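PDB 1W3W: annexin A8 from Homo sapiens, which binds phospholipids in a calcium-dependent manner and acts as an anticoagulant by indirectly inhibiting the thromboplastin-specific complex of the coagulation cascade. Local coordinates for residues I202-L205 and C206-A210; T29-K32 and A33-I37; N40-A43 and I44-V47. All blocks are in the same frame, centred on the assembly; numbering follows the deposited sequence.

Annexin A8 is mostly helical, without strands, and the three contacts sample how its helices begin and end. Along the chain come interaction 2, ending helix 24-34, interaction 3, starting helix 41-48, and later interaction 1, ending helix 198-207. Interactions 2 and 3 share the predicted first annexin repeat; their centres lie about 10 Å apart and they touch, with M34 packed on I44 and A33 O 3.0 Å from N40 N, a probable hydrogen bond. Interaction 1, in the predicted third repeat across the chain's centre, lies about 51 Å and 45 Å from them, centre to centre. Two contacts thus join neighbouring helices within one repeat, while the third lies by a disulfide between repeats.

Interaction 1. Residues I202-L205 and C206-A210; sequences ITIL and CTRSA
With chi1 at 63°, T207 holds OG1 between its own backbone N and carbonyl carbon, and this turns the hydroxyl back along the helix to T203 one turn earlier. OG1 donates to T203 O at 2.6 Å, coming from above the carbonyl plane, 36° out of it. The backbone N of T207 donates to the same oxygen from the opposite face, at 3.0 Å with an N-H...O angle of 150°. T203 O is therefore gripped by two donors of one residue, while the T203 hydroxyl turns elsewhere, to M199 O in the preceding turn. A valine in place of T207 would probably leave T203 O with the backbone N-H alone of its two donors here, the hydroxyl's bond lost.

One residue further on, the helix is already opening: R208 N reaches I204 O by a weak bond of 3.4 Å, and the first side-chain carbon beyond CB, R208 CG, lies 3.2 Å from the same I204 O. A bend at chi2 then carries the guanidinium group away to a salt bridge with D182 on helix 176-191. On another side of the turn, I202 CG2 lies near C206 SG, whose exact place is less sure but which is disulfide-bonded to C161 of helix 153-163, a link between the predicted second and third repeats. The whole is a tight turn between consecutive helices 198-207 and 210-224, within the predicted third annexin repeat, with S209, whose OG accepts from H212 N, as N-cap of the second.

Interaction 2. Residues T29-K32 and A33-I37; sequences TLYK and AMKGI
The end of helix 24-34, where Y31 meets K35 across the last turn, leads into the loop that annexin repeats place after their first helix. The run M34-K35-G36 matches in sequence the start of the loop whose M266, G268 and G270, with D310, bind calcium in the predicted fourth repeat; the modelled metal sits there and not here.

K35 N approaches Y31 O almost in line with the carbonyl bond at 2.9 Å, while M34 N, at 3.2 Å from the same Y31 O, comes from well above the carbonyl plane. M34 N also makes a weak bond to L30 O, so its N-H is shared between two successive carbonyls. A water lies within hydrogen-bonding distance of K32 O (3.0 Å), in the last turn, and of K35 O (2.6 Å), on the first residue to leave helical geometry, with more acceptors around it than protons to give.

Y31 has CG anti to its backbone N (chi1 178°), which lays the ring along the path of the K35 chain. K35 CB stands over one face, and K35 CD closes to 3.5 Å on Y31 CE2; the ring of F67 also stacks with that of Y31. On the buried flank M34 bends at chi3 (-78°) to bring CE back to L30 CB, at 4.3 Å, among residues of helices 41-48 and 71-78.

The ring thus takes up the aliphatic part of the lysine and not its charge. K35 NZ lies 6.1 Å from K32 NZ; the two like charges, on exposed residues, are probably screened by solvent and would disfavour any closer approach.

Interaction 3. Residues N40-A43 and I44-V47; sequences NEQA and IIDV
D46 and Q42 meet one turn apart, where the backbone N of D46 donates to Q42 O at 2.9 Å. The D46 side chain, CG beside its own backbone N, lies alongside this carbonyl, CG 3.3 Å from Q42 O, and the aliphatic CG of Q42 lies 4.0 Å from D46 OD2. I45 N makes the straightest of the bonds here, to E41 O at 3.0 Å with an N-H...O angle of 165°, and I45 CG1 lies 3.4 Å from E41 O. V47 follows suit: its N reaches A43 O at 3.2 Å, and V47 CG2 rests 3.5 Å from that oxygen.

These bonds belong to the first turns of helix 41-48, and N40 is the N-cap. A first torsion of -171° swings the N40 amide away from its own N, so that OD1 meets A43 N, at 3.3 Å and from 68° out of the amide's carbonyl plane. OD1 thereby takes up one of the first N-H groups, which have no helical carbonyl one turn earlier; N40 O receives only weak bonds, from I44 N and A43 N.

Farther out, the turns pack against other helices. I45 packs on F83 of helix 81-91 and on A318 and S321 of helix 313-323, where the first repeat meets the predicted fourth. E41 touches F83 and D314, while I44 and V47 face helix 24-34.

Interaction 1. Residues I202-L205 and C206-A210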
loop_
_atom_site.group_PDB
_atom_site.type_symbol
_atom_site.label_atom_id
_atom_site.label_comp_id
_atom_site.label_asym_id
_atom_site.label_seq_id
_atom_site.Cartn_x
_atom_site.Cartn_y
_atom_site.Cartn_z
ATOM N N ILE A 202 4.131 14.624 15.567
ATOM C CA ILE A 202 3.559 14.607 14.219
ATOM C C ILE A 202 4.402 15.424 13.255
ATOM O O ILE A 202 4.719 14.970 12.151
ATOM C CB ILE A 202 2.087 15.100 14.228
ATOM C CG1 ILE A 202 1.195 14.055 14.897
ATOM C CG2 ILE A 202 1.591 15.385 12.807
ATOM C CD1 ILE A 202 -0.214 14.558 15.213
ATOM N N THR A 203 4.788 16.619 13.684
ATOM C CA THR A 203 5.541 17.530 12.836
ATOM C C THR A 203 6.903 16.970 12.446
ATOM O O THR A 203 7.294 17.033 11.287
ATOM C CB THR A 203 5.728 18.892 13.546
ATOM O OG1 THR A 203 4.445 19.477 13.785
ATOM C CG2 THR A 203 6.425 19.891 12.627
ATOM N N ILE A 204 7.630 16.444 13.416
ATOM C CA ILE A 204 8.949 15.894 13.144
ATOM C C ILE A 204 8.850 14.620 12.279
ATOM O O ILE A 204 9.582 14.468 11.297
ATOM C CB ILE A 204 9.697 15.644 14.477
ATOM C CG1 ILE A 204 10.114 16.992 15.083
ATOM C CG2 ILE A 204 10.904 14.740 14.283
ATOM C CD1 ILE A 204 10.388 16.948 16.572
ATOM N N LEU A 205 7.942 13.718 12.639
ATOM C CA LEU A 205 7.759 12.472 11.890
ATOM C C LEU A 205 7.286 12.720 10.444
ATOM O O LEU A 205 7.640 11.970 9.556
ATOM C CB LEU A 205 6.789 11.521 12.624
ATOM C CG LEU A 205 7.333 10.321 13.415
ATOM C CD1 LEU A 205 8.714 10.489 14.023
ATOM C CD2 LEU A 205 6.322 9.936 14.495
ATOM N N CYS A 206 6.531 13.789 10.203
ATOM C CA CYS A 206 5.949 14.023 8.877
ATOM C C CYS A 206 6.723 15.008 7.978
ATOM O O CYS A 206 6.692 14.860 6.765
ATOM C CB CYS A 206 4.443 14.365 8.980
ATOM S SG CYS A 206 3.959 15.947 9.735
ATOM N N THR A 207 7.469 15.959 8.544
ATOM C CA THR A 207 8.196 16.954 7.725
ATOM C C THR A 207 9.685 16.661 7.485
ATOM O O THR A 207 10.274 17.220 6.568
ATOM C CB THR A 207 8.054 18.383 8.315
ATOM O OG1 THR A 207 8.638 18.441 9.619
ATOM C CG2 THR A 207 6.589 18.733 8.537
ATOM N N ARG A 208 10.300 15.801 8.289
ATOM C CA ARG A 208 11.726 15.495 8.115
ATOM C C ARG A 208 11.937 14.387 7.110
ATOM O O ARG A 208 11.088 13.534 6.929
ATOM C CB ARG A 208 12.359 15.083 9.443
ATOM C CG ARG A 208 12.236 16.132 10.508
ATOM C CD ARG A 208 12.968 17.416 10.192
ATOM N NE ARG A 208 12.976 18.261 11.375
ATOM C CZ ARG A 208 12.380 19.451 11.489
ATOM N NH1 ARG A 208 11.748 20.024 10.461
ATOM N NH2 ARG A 208 12.452 20.097 12.647
ATOM N N SER A 209 13.096 14.385 6.476
ATOM C CA SER A 209 13.452 13.325 5.552
ATOM C C SER A 209 13.720 12.015 6.279
ATOM O O SER A 209 14.015 12.016 7.473
ATOM C CB SER A 209 14.694 13.731 4.765
ATOM O OG SER A 209 15.841 13.771 5.590
ATOM N N ALA A 210 13.620 10.902 5.550
ATOM C CA ALA A 210 13.905 9.578 6.107
ATOM C C ALA A 210 15.310 9.501 6.694
ATOM O O ALA A 210 15.513 8.957 7.767
ATOM C CB ALA A 210 13.727 8.497 5.043
#

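Interaction 2. Residues T29-K32 and A33-I37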
loop_
_atom_site.group_PDB
_atom_site.type_symbol
_atom_site.label_atom_id
_atom_site.label_comp_id
_atom_site.label_asym_id
_atom_site.label_seq_id
_atom_site.Cartn_x
_atom_site.Cartn_y
_atom_site.Cartn_z
ATOM N N THR A 29 -7.698 -14.373 -26.351
ATOM C CA THR A 29 -7.798 -15.409 -25.346
ATOM C C THR A 29 -8.826 -15.046 -24.277
ATOM O O THR A 29 -9.624 -15.878 -23.882
ATOM C CB THR A 29 -6.440 -15.636 -24.692
ATOM O OG1 THR A 29 -5.524 -16.120 -25.667
ATOM C CG2 THR A 29 -6.515 -16.756 -23.671
ATOM N N LEU A 30 -8.804 -13.805 -23.807
ATOM C CA LEU A 30 -9.750 -13.378 -22.782
ATOM C C LEU A 30 -11.193 -13.383 -23.310
ATOM O O LEU A 30 -12.109 -13.803 -22.614
ATOM C CB LEU A 30 -9.393 -11.999 -22.259
ATOM C CG LEU A 30 -8.064 -11.878 -21.532
ATOM C CD1 LEU A 30 -7.789 -10.434 -21.172
ATOM C CD2 LEU A 30 -8.056 -12.760 -20.303
ATOM N N TYR A 31 -11.370 -12.939 -24.548
ATOM C CA TYR A 31 -12.665 -12.969 -25.207
ATOM C C TYR A 31 -13.247 -14.388 -25.226
ATOM O O TYR A 31 -14.365 -14.618 -24.781
ATOM C CB TYR A 31 -12.524 -12.412 -26.620
ATOM C CG TYR A 31 -13.798 -12.428 -27.445
ATOM C CD1 TYR A 31 -14.794 -11.474 -27.244
ATOM C CD2 TYR A 31 -13.993 -13.389 -28.435
ATOM C CE1 TYR A 31 -15.963 -11.472 -28.018
ATOM C CE2 TYR A 31 -15.161 -13.403 -29.209
ATOM C CZ TYR A 31 -16.137 -12.441 -28.995
ATOM O OH TYR A 31 -17.289 -12.453 -29.759
ATOM N N LYS A 32 -12.465 -15.343 -25.702
ATOM C CA LYS A 32 -12.893 -16.734 -25.777
ATOM C C LYS A 32 -13.179 -17.304 -24.386
ATOM O O LYS A 32 -14.075 -18.124 -24.213
ATOM C CB LYS A 32 -11.814 -17.564 -26.476
ATOM C CG LYS A 32 -11.652 -17.218 -27.948
ATOM C CD LYS A 32 -10.611 -18.102 -28.633
ATOM C CE LYS A 32 -11.279 -19.162 -29.517
ATOM N NZ LYS A 32 -12.274 -20.005 -28.766
ATOM N N ALA A 33 -12.425 -16.840 -23.391
ATOM C CA ALA A 33 -12.577 -17.317 -22.027
ATOM C C ALA A 33 -13.907 -16.906 -21.403
ATOM O O ALA A 33 -14.391 -17.577 -20.519
ATOM C CB ALA A 33 -11.425 -16.816 -21.158
ATOM N N MET A 34 -14.484 -15.798 -21.846
ATOM C CA MET A 34 -15.705 -15.265 -21.241
ATOM C C MET A 34 -16.940 -15.326 -22.139
ATOM O O MET A 34 -18.072 -15.204 -21.649
ATOM C CB MET A 34 -15.455 -13.821 -20.818
ATOM C CG MET A 34 -14.391 -13.730 -19.747
ATOM S SD MET A 34 -14.166 -12.103 -19.116
ATOM C CE MET A 34 -13.209 -11.388 -20.409
ATOM N N LYS A 35 -16.713 -15.513 -23.431
ATOM C CA LYS A 35 -17.768 -15.519 -24.442
ATOM C C LYS A 35 -18.658 -16.734 -24.225
ATOM O O LYS A 35 -18.191 -17.804 -23.835
ATOM C CB LYS A 35 -17.136 -15.525 -25.852
ATOM C CG LYS A 35 -18.038 -15.947 -27.009
ATOM C CD LYS A 35 -17.252 -16.101 -28.317
ATOM C CE LYS A 35 -17.770 -17.273 -29.168
ATOM N NZ LYS A 35 -17.384 -17.141 -30.620
ATOM N N GLY A 36 -19.953 -16.558 -24.458
ATOM C CA GLY A 36 -20.878 -17.671 -24.449
ATOM C C GLY A 36 -21.181 -18.171 -23.059
ATOM O O GLY A 36 -21.216 -17.406 -22.093
ATOM N N ILE A 37 -21.399 -19.471 -22.964
ATOM C CA ILE A 37 -21.823 -20.091 -21.727
ATOM C C ILE A 37 -20.612 -20.762 -21.103
ATOM O O ILE A 37 -19.904 -21.528 -21.765
ATOM C CB ILE A 37 -22.947 -21.118 -22.007
ATOM C CG1 ILE A 37 -24.220 -20.385 -22.446
ATOM C CG2 ILE A 37 -23.219 -21.958 -20.779
ATOM C CD1 ILE A 37 -25.132 -21.208 -23.321
HETATM O O HOH W 1 -16.331 -19.257 -22.675
#

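Interaction 3. Residues N40-A43 and I44-V47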
loop_
_atom_site.group_PDB
_atom_site.type_symbol
_atom_site.label_atom_id
_atom_site.label_comp_id
_atom_site.label_asym_id
_atom_site.label_seq_id
_atom_site.Cartn_x
_atom_site.Cartn_y
_atom_site.Cartn_z
ATOM N N ASN A 40 -13.828 -19.667 -18.492
ATOM C CA ASN A 40 -12.538 -20.326 -18.298
ATOM C C ASN A 40 -11.644 -19.441 -17.439
ATOM O O ASN A 40 -10.883 -18.622 -17.944
ATOM C CB ASN A 40 -11.877 -20.603 -19.651
ATOM C CG ASN A 40 -10.632 -21.491 -19.533
ATOM O OD1 ASN A 40 -10.078 -21.673 -18.448
ATOM N ND2 ASN A 40 -10.204 -22.054 -20.656
ATOM N N GLU A 41 -11.750 -19.605 -16.130
ATOM C CA GLU A 41 -11.042 -18.749 -15.185
ATOM C C GLU A 41 -9.537 -18.928 -15.262
ATOM O O GLU A 41 -8.793 -17.993 -15.038
ATOM C CB GLU A 41 -11.511 -19.021 -13.759
ATOM C CG GLU A 41 -12.923 -18.534 -13.477
ATOM C CD GLU A 41 -13.984 -19.619 -13.628
ATOM O OE1 GLU A 41 -15.160 -19.323 -13.328
ATOM O OE2 GLU A 41 -13.654 -20.758 -14.028
ATOM N N GLN A 42 -9.093 -20.138 -15.568
ATOM C CA GLN A 42 -7.677 -20.426 -15.639
ATOM C C GLN A 42 -7.011 -19.649 -16.764
ATOM O O GLN A 42 -5.902 -19.162 -16.593
ATOM C CB GLN A 42 -7.439 -21.935 -15.825
ATOM C CG GLN A 42 -5.970 -22.334 -15.741
ATOM C CD GLN A 42 -5.349 -21.990 -14.401
ATOM O OE1 GLN A 42 -4.301 -21.338 -14.338
ATOM N NE2 GLN A 42 -5.997 -22.400 -13.334
ATOM N N ALA A 43 -7.684 -19.529 -17.910
ATOM C CA ALA A 43 -7.154 -18.769 -19.030
ATOM C C ALA A 43 -7.041 -17.287 -18.677
ATOM O O ALA A 43 -6.147 -16.612 -19.160
ATOM C CB ALA A 43 -8.025 -18.945 -20.263
ATOM N N ILE A 44 -7.950 -16.792 -17.838
ATOM C CA ILE A 44 -7.883 -15.416 -17.367
ATOM C C ILE A 44 -6.653 -15.235 -16.452
ATOM O O ILE A 44 -5.920 -14.273 -16.612
ATOM C CB ILE A 44 -9.209 -14.999 -16.669
ATOM C CG1 ILE A 44 -10.336 -14.917 -17.716
ATOM C CG2 ILE A 44 -9.064 -13.661 -15.970
ATOM C CD1 ILE A 44 -11.721 -14.926 -17.136
ATOM N N ILE A 45 -6.431 -16.179 -15.539
ATOM C CA ILE A 45 -5.236 -16.193 -14.682
ATOM C C ILE A 45 -3.963 -16.227 -15.527
ATOM O O ILE A 45 -3.053 -15.447 -15.306
ATOM C CB ILE A 45 -5.270 -17.401 -13.706
ATOM C CG1 ILE A 45 -6.406 -17.257 -12.702
ATOM C CG2 ILE A 45 -3.920 -17.567 -12.950
ATOM C CD1 ILE A 45 -6.633 -18.520 -11.882
ATOM N N ASP A 46 -3.927 -17.099 -16.527
ATOM C CA ASP A 46 -2.720 -17.326 -17.321
ATOM C C ASP A 46 -2.315 -16.119 -18.133
ATOM O O ASP A 46 -1.150 -15.947 -18.395
ATOM C CB ASP A 46 -2.893 -18.517 -18.265
ATOM C CG ASP A 46 -2.868 -19.848 -17.535
ATOM O OD1 ASP A 46 -2.622 -19.881 -16.310
ATOM O OD2 ASP A 46 -3.103 -20.915 -18.117
ATOM N N VAL A 47 -3.268 -15.281 -18.531
ATOM C CA VAL A 47 -2.930 -14.058 -19.246
ATOM C C VAL A 47 -2.619 -12.920 -18.257
ATOM O O VAL A 47 -1.531 -12.329 -18.286
ATOM C CB VAL A 47 -4.067 -13.641 -20.212
ATOM C CG1 VAL A 47 -3.813 -12.257 -20.800
ATOM C CG2 VAL A 47 -4.229 -14.665 -21.336
#